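PDB 2QW7: carboxysome shell vertex protein CcmL from Synechocystis sp., which probably forms the pentameric vertices of the carboxysome, the polyhedral compartment in which RuBisCO is sequestered, and is thought to induce curvature in an otherwise flat shell layer. Local coordinates for residues A4-V10 against L24-L30. Numbering follows the deposited sequence.
Sequences AKVLGTV and LLLVQFL
Segment 4-10, part of strand 2-11, runs antiparallel to strand 24-30; the segment axes approach to 4.4 Å at 152°. A4, V6 and T9 form non-hydrogen-bonded pairs with F29, V27 and L25; K5-Q28 and G8-L26 are hydrogen-bonded pairs (K5 N to Q28 O, 2.9 Å). L26 O accepts L7 N at 3.0 Å and, weakly, G8 N at 3.5 Å, defining a classic beta bulge with L7 near-helical (phi/psi -93/-42). L26 N to G8 O (3.0 Å) closes it, and the shifted register continues to V10 N-L24 O (2.8 Å). The pair belongs to the curled sheet of an OB-like EutN/CcmL domain: A4 and V6 bond onward to strand 54-59 and its preceding loop, L25 and V27 to strand 39-45. On the A4/V6/V27/F29 face, V6 CG2 meets V27 CG1 (3.5 Å), A4 CB lies at the F29 ring edge, and L25 CD2 wedges between V6 CG1 (4.0 Å) and T9 CG2 (3.8 Å). Opposite, L26 (chi1 t, chi2 p) lies beside side-chain-less G8, its CD2 4.8 Å from G8 CA, while L7 CD2 presses on Q28 CB (3.4 Å), both residues touching T32 of a neighbouring subunit. L30 CD1 folds against A4 CA and K5 CB (both 3.7 Å). One water bridges L24 N (3.0 Å) and V10 O (2.5 Å).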
loop_
_atom_site.group_PDB
_atom_site.type_symbol
_atom_site.label_atom_id
_atom_site.label_comp_id
_atom_site.label_asym_id
_atom_site.label_seq_id
_atom_site.Cartn_x
_atom_site.Cartn_y
_atom_site.Cartn_z
ATOM N N ALA A 4 -10.441 -1.211 -14.126
ATOM C CA ALA A 4 -10.861 0.166 -14.051
ATOM C C ALA A 4 -11.431 0.648 -15.371
ATOM O O ALA A 4 -11.121 0.090 -16.428
ATOM C CB ALA A 4 -9.740 1.025 -13.697
ATOM N N LYS A 5 -12.258 1.691 -15.263
ATOM C CA LYS A 5 -12.914 2.351 -16.396
ATOM C C LYS A 5 -12.327 3.768 -16.560
ATOM O O LYS A 5 -12.093 4.466 -15.550
ATOM C CB LYS A 5 -14.436 2.498 -16.159
ATOM C CG LYS A 5 -15.241 3.011 -17.330
ATOM C CD LYS A 5 -16.654 2.402 -17.285
ATOM C CE LYS A 5 -17.625 2.891 -18.370
ATOM N NZ LYS A 5 -18.622 1.818 -18.652
ATOM N N VAL A 6 -12.096 4.181 -17.811
ATOM C CA VAL A 6 -11.581 5.519 -18.039
ATOM C C VAL A 6 -12.685 6.539 -17.961
ATOM O O VAL A 6 -13.668 6.488 -18.698
ATOM C CB VAL A 6 -10.737 5.661 -19.327
ATOM C CG1 VAL A 6 -10.327 7.085 -19.498
ATOM C CG2 VAL A 6 -9.444 4.803 -19.243
ATOM N N LEU A 7 -12.542 7.443 -16.997
ATOM C CA LEU A 7 -13.495 8.497 -16.746
ATOM C C LEU A 7 -13.166 9.798 -17.453
ATOM O O LEU A 7 -14.018 10.473 -18.002
ATOM C CB LEU A 7 -13.558 8.747 -15.263
ATOM C CG LEU A 7 -14.624 7.967 -14.520
ATOM C CD1 LEU A 7 -14.607 6.511 -14.982
ATOM C CD2 LEU A 7 -14.324 8.131 -13.052
ATOM N N GLY A 8 -11.908 10.166 -17.442
ATOM C CA GLY A 8 -11.510 11.404 -18.088
ATOM C C GLY A 8 -10.011 11.637 -18.139
ATOM O O GLY A 8 -9.213 10.713 -17.931
ATOM N N THR A 9 -9.627 12.881 -18.418
ATOM C CA THR A 9 -8.193 13.233 -18.448
ATOM C C THR A 9 -7.948 14.353 -17.413
ATOM O O THR A 9 -8.891 15.096 -16.996
ATOM C CB THR A 9 -7.555 13.516 -19.898
ATOM O OG1 THR A 9 -7.475 14.910 -20.211
ATOM C CG2 THR A 9 -8.269 12.786 -21.056
ATOM N N VAL A 10 -6.697 14.386 -16.942
ATOM C CA VAL A 10 -6.250 15.359 -15.933
ATOM C C VAL A 10 -5.173 16.262 -16.512
ATOM O O VAL A 10 -4.115 15.797 -16.962
ATOM C CB VAL A 10 -5.812 14.636 -14.587
ATOM C CG1 VAL A 10 -4.731 15.441 -13.818
ATOM C CG2 VAL A 10 -7.104 14.338 -13.649
ATOM N N LEU A 24 -2.123 11.889 -18.490
ATOM C CA LEU A 24 -2.712 11.549 -17.191
ATOM C C LEU A 24 -4.173 11.269 -17.279
ATOM O O LEU A 24 -4.986 12.167 -17.432
ATOM C CB LEU A 24 -2.519 12.657 -16.146
ATOM C CG LEU A 24 -1.122 13.222 -15.845
ATOM C CD1 LEU A 24 -1.329 14.409 -14.867
ATOM C CD2 LEU A 24 -0.120 12.167 -15.337
ATOM N N LEU A 25 -4.515 10.024 -17.044
ATOM C CA LEU A 25 -5.876 9.586 -17.119
ATOM C C LEU A 25 -6.442 9.298 -15.754
ATOM O O LEU A 25 -5.691 8.648 -14.955
ATOM C CB LEU A 25 -5.901 8.300 -17.951
ATOM C CG LEU A 25 -5.860 8.481 -19.454
ATOM C CD1 LEU A 25 -5.819 7.060 -20.014
ATOM C CD2 LEU A 25 -7.080 9.330 -19.933
ATOM N N LEU A 26 -7.702 9.745 -15.548
ATOM C CA LEU A 26 -8.449 9.458 -14.361
ATOM C C LEU A 26 -9.169 8.153 -14.611
ATOM O O LEU A 26 -10.082 8.057 -15.402
ATOM C CB LEU A 26 -9.467 10.557 -14.095
ATOM C CG LEU A 26 -10.563 10.577 -13.000
ATOM C CD1 LEU A 26 -10.020 10.640 -11.569
ATOM C CD2 LEU A 26 -11.300 11.849 -13.350
ATOM N N VAL A 27 -8.792 7.120 -13.879
ATOM C CA VAL A 27 -9.424 5.811 -14.012
ATOM C C VAL A 27 -10.066 5.344 -12.738
ATOM O O VAL A 27 -9.344 5.079 -11.767
ATOM C CB VAL A 27 -8.406 4.719 -14.453
ATOM C CG1 VAL A 27 -8.253 4.838 -15.923
ATOM C CG2 VAL A 27 -6.996 4.739 -13.684
ATOM N N GLN A 28 -11.398 5.190 -12.762
ATOM C CA GLN A 28 -12.193 4.702 -11.618
ATOM C C GLN A 28 -12.138 3.187 -11.489
ATOM O O GLN A 28 -12.356 2.450 -12.473
ATOM C CB GLN A 28 -13.644 5.065 -11.813
ATOM C CG GLN A 28 -14.541 4.591 -10.645
ATOM C CD GLN A 28 -15.774 5.388 -10.576
ATOM O OE1 GLN A 28 -16.474 5.604 -11.572
ATOM N NE2 GLN A 28 -16.109 5.795 -9.377
ATOM N N PHE A 29 -11.873 2.691 -10.282
ATOM C CA PHE A 29 -11.786 1.244 -10.106
ATOM C C PHE A 29 -13.139 0.538 -10.146
ATOM O O PHE A 29 -14.252 1.110 -9.815
ATOM C CB PHE A 29 -11.093 0.884 -8.812
ATOM C CG PHE A 29 -9.593 1.178 -8.787
ATOM C CD1 PHE A 29 -8.987 1.507 -7.609
ATOM C CD2 PHE A 29 -8.791 1.038 -9.909
ATOM C CE1 PHE A 29 -7.568 1.690 -7.553
ATOM C CE2 PHE A 29 -7.402 1.306 -9.848
ATOM C CZ PHE A 29 -6.782 1.612 -8.665
ATOM N N LEU A 30 -13.019 -0.717 -10.623
ATOM C CA LEU A 30 -14.166 -1.619 -10.779
ATOM C C LEU A 30 -14.049 -2.851 -9.872
ATOM O O LEU A 30 -13.000 -3.365 -9.614
ATOM C CB LEU A 30 -14.238 -2.098 -12.215
ATOM C CG LEU A 30 -14.973 -1.289 -13.272
ATOM C CD1 LEU A 30 -14.524 0.112 -13.303
ATOM C CD2 LEU A 30 -14.762 -1.972 -14.576
HETATM O O HOH W 1 -3.693 14.393 -18.997
#